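Local coordinates for type II restriction enzyme ngomi (Neisseria gonorrhoeae, PDB 1FIU), which recognises the double-stranded DNA sequence 5'-GCCGGC-3' and, as a magnesium-dependent tetrameric endonuclease, cleaves it after the first G, at the interface of chains A and B and the interface of chains A and C. Sequence-based numbering; all coordinates share one arbitrary frame. Chains: chain A/B/C, Type II restriction enzyme ngomi.

Contact 1: the interface of chains A and B. Residues chain A 87, 282, 285-286; chain B 88, 145, 170.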
loop_
_atom_site.group_PDB
_atom_site.type_symbol
_atom_site.label_atom_id
_atom_site.label_comp_id
_atom_site.label_asym_id
_atom_site.label_seq_id
_atom_site.Cartn_x
_atom_site.Cartn_y
_atom_site.Cartn_z
ATOM N N ILE A 87 27.243 19.131 6.797
ATOM C CA ILE A 87 26.253 19.030 5.736
ATOM C C ILE A 87 24.911 18.521 6.274
ATOM O O ILE A 87 23.891 18.618 5.586
ATOM C CB ILE A 87 26.707 18.136 4.559
ATOM C CG1 ILE A 87 26.967 16.719 5.040
ATOM C CG2 ILE A 87 27.954 18.758 3.877
ATOM C CD1 ILE A 87 27.263 15.750 3.887
ATOM N N LEU A 282 26.903 9.195 3.734
ATOM C CA LEU A 282 26.508 10.361 2.941
ATOM C C LEU A 282 25.030 10.304 2.531
ATOM O O LEU A 282 24.360 11.340 2.470
ATOM C CB LEU A 282 27.393 10.495 1.687
ATOM C CG LEU A 282 28.628 11.383 1.850
ATOM C CD1 LEU A 282 29.561 11.171 0.650
ATOM C CD2 LEU A 282 28.214 12.865 1.964
ATOM N N ALA A 285 22.771 11.771 4.933
ATOM C CA ALA A 285 22.870 13.224 5.101
ATOM C C ALA A 285 21.991 14.031 4.130
ATOM O O ALA A 285 22.053 15.265 4.135
ATOM C CB ALA A 285 24.336 13.660 4.936
ATOM N N VAL A 286 21.166 13.375 3.310
ATOM C CA VAL A 286 20.358 14.130 2.341
ATOM C C VAL A 286 19.334 15.077 3.000
ATOM O O VAL A 286 19.037 16.169 2.417
ATOM C CB VAL A 286 19.592 13.198 1.370
ATOM C CG1 VAL A 286 20.575 12.345 0.551
ATOM C CG2 VAL A 286 18.635 12.338 2.150
ATOM O OXT VAL A 286 18.826 14.693 4.083
ATOM N N ARG B 88 19.605 23.096 8.715
ATOM C CA ARG B 88 19.438 22.196 7.550
ATOM C C ARG B 88 20.102 22.885 6.372
ATOM O O ARG B 88 19.434 23.494 5.511
ATOM C CB ARG B 88 17.935 21.968 7.272
ATOM C CG ARG B 88 17.616 20.787 6.360
ATOM C CD ARG B 88 17.939 19.474 7.081
ATOM N NE ARG B 88 17.234 18.324 6.505
ATOM C CZ ARG B 88 17.614 17.676 5.400
ATOM N NH1 ARG B 88 18.715 18.054 4.743
ATOM N NH2 ARG B 88 16.870 16.684 4.923
ATOM N N ARG B 145 16.938 20.027 -3.495
ATOM C CA ARG B 145 18.290 20.294 -2.990
ATOM C C ARG B 145 19.301 20.024 -4.102
ATOM O O ARG B 145 19.304 18.940 -4.688
ATOM C CB ARG B 145 18.630 19.362 -1.817
ATOM C CG ARG B 145 19.944 19.721 -1.109
ATOM C CD ARG B 145 20.324 18.722 -0.036
ATOM N NE ARG B 145 21.538 19.163 0.642
ATOM C CZ ARG B 145 22.002 18.662 1.777
ATOM N NH1 ARG B 145 21.348 17.692 2.392
ATOM N NH2 ARG B 145 23.148 19.113 2.287
ATOM N N LEU B 170 24.262 12.696 -2.814
ATOM C CA LEU B 170 24.635 14.104 -2.718
ATOM C C LEU B 170 25.766 14.565 -3.619
ATOM O O LEU B 170 25.859 15.748 -3.915
ATOM C CB LEU B 170 24.988 14.471 -1.281
ATOM C CG LEU B 170 23.757 14.602 -0.383
ATOM C CD1 LEU B 170 24.244 14.575 1.058
ATOM C CD2 LEU B 170 22.952 15.873 -0.716
HETATM O O HOH W 1 21.104 19.666 5.554
HETATM O O HOH W 2 16.246 15.883 1.858
#
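Two arginines of chain B, B:Arg88 and B:Arg145, close on the C-terminal carboxylate of A:Val286. B:Arg145 NH1 gives a hydrogen bond of 2.8 Å to A:Val286 O, and that oxygen lies almost in the guanidinium plane. B:Arg88 NH1 reaches A:Val286 O at 3.0 Å with a fairly straight bond, 160° at the hydrogen. Both donors stand above the carboxylate plane, on the same face of it. A:Val286 O thus accepts from two guanidinium groups, which probably stabilise the negative charge of the carboxylate. B:Arg88 NH2 adds a weak bond to the other oxygen, OXT.

B:Arg145 NH1 also serves the backbone: it bonds A:Ala285 O at 3.1 Å, in the carbonyl plane and on a lone pair. The side chain gets there fully stretched, with CG anti to its backbone N (chi1 -172°) and the chain extended out to NE. B:Arg88 instead bends at chi2 (69°) and turns its terminal nitrogens to the carboxylate.

Two waters tie the same groups together. Water 1 joins B:Arg88 NH1, at 3.0 Å, to A:Ile87 O, which B:Arg145 NH2 approaches only weakly. Water 2 bridges B:Arg88 NH2 and A:Val286 O.

The apolar part belongs to B:Leu170. B:Leu170 CD1 lies 4.0 Å from A:Ala285 CB and also faces A:Leu282 O, while B:Leu170 CG meets A:Val286 CG1 at 4.0 Å, the two side chains crossing at a slant. The leucine's other methyl, B:Leu170 CD2, lies 3.7 Å above one face of the B:Arg145 guanidinium, offset toward its rim, and probably helps to keep the group in position.

In the fold, chain A contributes helix 280-283 through A:Leu282, the final residues that follow it, and the loop residue A:Ile87. Chain B meets them with the end of strand 141-145 and two loop residues, at a two-fold interface of the homotetramer.

Contact 2: the interface of chains A and C. Residues chain A 233-234, 267, 271, 273; chain C 128-130.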
loop_
_atom_site.group_PDB
_atom_site.type_symbol
_atom_site.label_atom_id
_atom_site.label_comp_id
_atom_site.label_asym_id
_atom_site.label_seq_id
_atom_site.Cartn_x
_atom_site.Cartn_y
_atom_site.Cartn_z
ATOM N N LEU A 233 15.650 -5.392 -5.605
ATOM C CA LEU A 233 14.791 -5.023 -6.741
ATOM C C LEU A 233 13.417 -4.546 -6.303
ATOM O O LEU A 233 12.898 -4.981 -5.291
ATOM C CB LEU A 233 14.633 -6.213 -7.707
ATOM C CG LEU A 233 15.901 -6.666 -8.426
ATOM C CD1 LEU A 233 15.519 -7.896 -9.271
ATOM C CD2 LEU A 233 16.492 -5.579 -9.301
ATOM N N GLY A 234 12.835 -3.643 -7.091
ATOM C CA GLY A 234 11.517 -3.136 -6.778
ATOM C C GLY A 234 11.632 -1.886 -5.919
ATOM O O GLY A 234 12.709 -1.599 -5.380
ATOM N N ILE A 267 22.251 -4.083 -13.114
ATOM C CA ILE A 267 20.850 -3.660 -13.135
ATOM C C ILE A 267 20.570 -2.995 -11.789
ATOM O O ILE A 267 19.946 -1.922 -11.724
ATOM C CB ILE A 267 19.895 -4.843 -13.310
ATOM C CG1 ILE A 267 19.914 -5.276 -14.782
ATOM C CG2 ILE A 267 18.465 -4.445 -12.907
ATOM C CD1 ILE A 267 19.196 -6.556 -15.033
ATOM N N GLY A 271 20.586 0.907 -11.571
ATOM C CA GLY A 271 19.191 1.136 -11.252
ATOM C C GLY A 271 18.973 1.738 -9.869
ATOM O O GLY A 271 17.847 1.771 -9.387
ATOM N N ARG A 273 19.552 0.698 -6.863
ATOM C CA ARG A 273 18.968 -0.175 -5.832
ATOM C C ARG A 273 20.049 -0.764 -4.950
ATOM O O ARG A 273 19.760 -1.301 -3.884
ATOM C CB ARG A 273 18.172 -1.354 -6.414
ATOM C CG ARG A 273 17.144 -0.999 -7.488
ATOM C CD ARG A 273 16.221 0.141 -7.045
ATOM N NE ARG A 273 15.367 -0.213 -5.906
ATOM C CZ ARG A 273 15.297 0.499 -4.779
ATOM N NH1 ARG A 273 16.044 1.588 -4.632
ATOM N NH2 ARG A 273 14.441 0.147 -3.821
ATOM N N ALA C 128 14.087 -3.297 -14.802
ATOM C CA ALA C 128 13.970 -4.333 -13.789
ATOM C C ALA C 128 14.285 -3.769 -12.415
ATOM O O ALA C 128 13.809 -4.269 -11.391
ATOM C CB ALA C 128 14.915 -5.488 -14.117
ATOM N N ALA C 129 15.087 -2.713 -12.387
ATOM C CA ALA C 129 15.462 -2.108 -11.121
ATOM C C ALA C 129 14.223 -1.538 -10.453
ATOM O O ALA C 129 14.040 -1.662 -9.233
ATOM C CB ALA C 129 16.494 -1.000 -11.353
ATOM N N ALA C 130 13.359 -0.935 -11.269
ATOM C CA ALA C 130 12.139 -0.317 -10.759
ATOM C C ALA C 130 10.972 -1.279 -10.653
ATOM O O ALA C 130 10.228 -1.266 -9.663
ATOM C CB ALA C 130 11.751 0.876 -11.652
#
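The flat groups that meet across this interface are peptide units: the A:Leu233–A:Gly234 amide and the C:Ala129 carbonyl. A:Gly234 N donates to C:Ala129 O at 3.2 Å, reasonably straight, but from above the carbonyl plane, 38° out of it. The guanidinium of A:Arg273 works within its own chain, gripping A:Gly234 O side-on with NE and NH2 together. The bond from A:Arg273 NH2, 2.9 Å to A:Gly234 O, lies in the carbonyl plane, whereas NE comes from above it; for both, the oxygen is tilted somewhat from the guanidinium plane. By holding the carbonyl of A:Gly234, this clamp probably steadies the glycine whose N-H, in the preceding peptide unit, reaches chain C.

On the way to that clamp the A:Arg273 side chain bends at chi2 and chi3 (-50° and -65°), which brings its aliphatic stretch alongside C:Ala129. A:Arg273 CG and CD pass C:Ala129 O, each at 3.6 Å, and CG also packs against the alanine methyl.

The remaining contacts described are mainly packing of alanines against larger side chains and a glycine. Helix 127-131 of chain C presents C:Ala128 and C:Ala129 to a surface built from the end of helix 259-270 and the loops around it. A:Ile267 directs its CG2 branch, anti to the backbone N, at the start of C:Ala129 and at C:Ala128 CB, 3.9 Å away. A:Leu233 flanks the short helix, and A:Leu233 CD2 lies 3.6 Å from C:Ala128 O. Short side chains on chain C probably let the two backbones come near each other at this two-fold interface, part of how the homotetramer is assembled. The C:Ala129 methyl points toward both A:Ile267 O and A:Gly271, with C:Ala129 CB 3.4 Å from A:Gly271 CA.

The centres of contact 1 and contact 2 lie about 23 Å apart, and they join chain A to different partners, B and C. They share no residue, but chain A draws on its C-terminal part in both: helix 259-270 and the loops near it at contact 2, helix 280-283 and the chain end at contact 1. The two are also different in kind, one a charged grip on a terminus, the other mostly packing of chain C alanines against isoleucine, leucine, glycine and the aliphatic part of an arginine. Because each interface is two-fold and each subunit has both surfaces, together they can build the homotetramer from two distinct pairings.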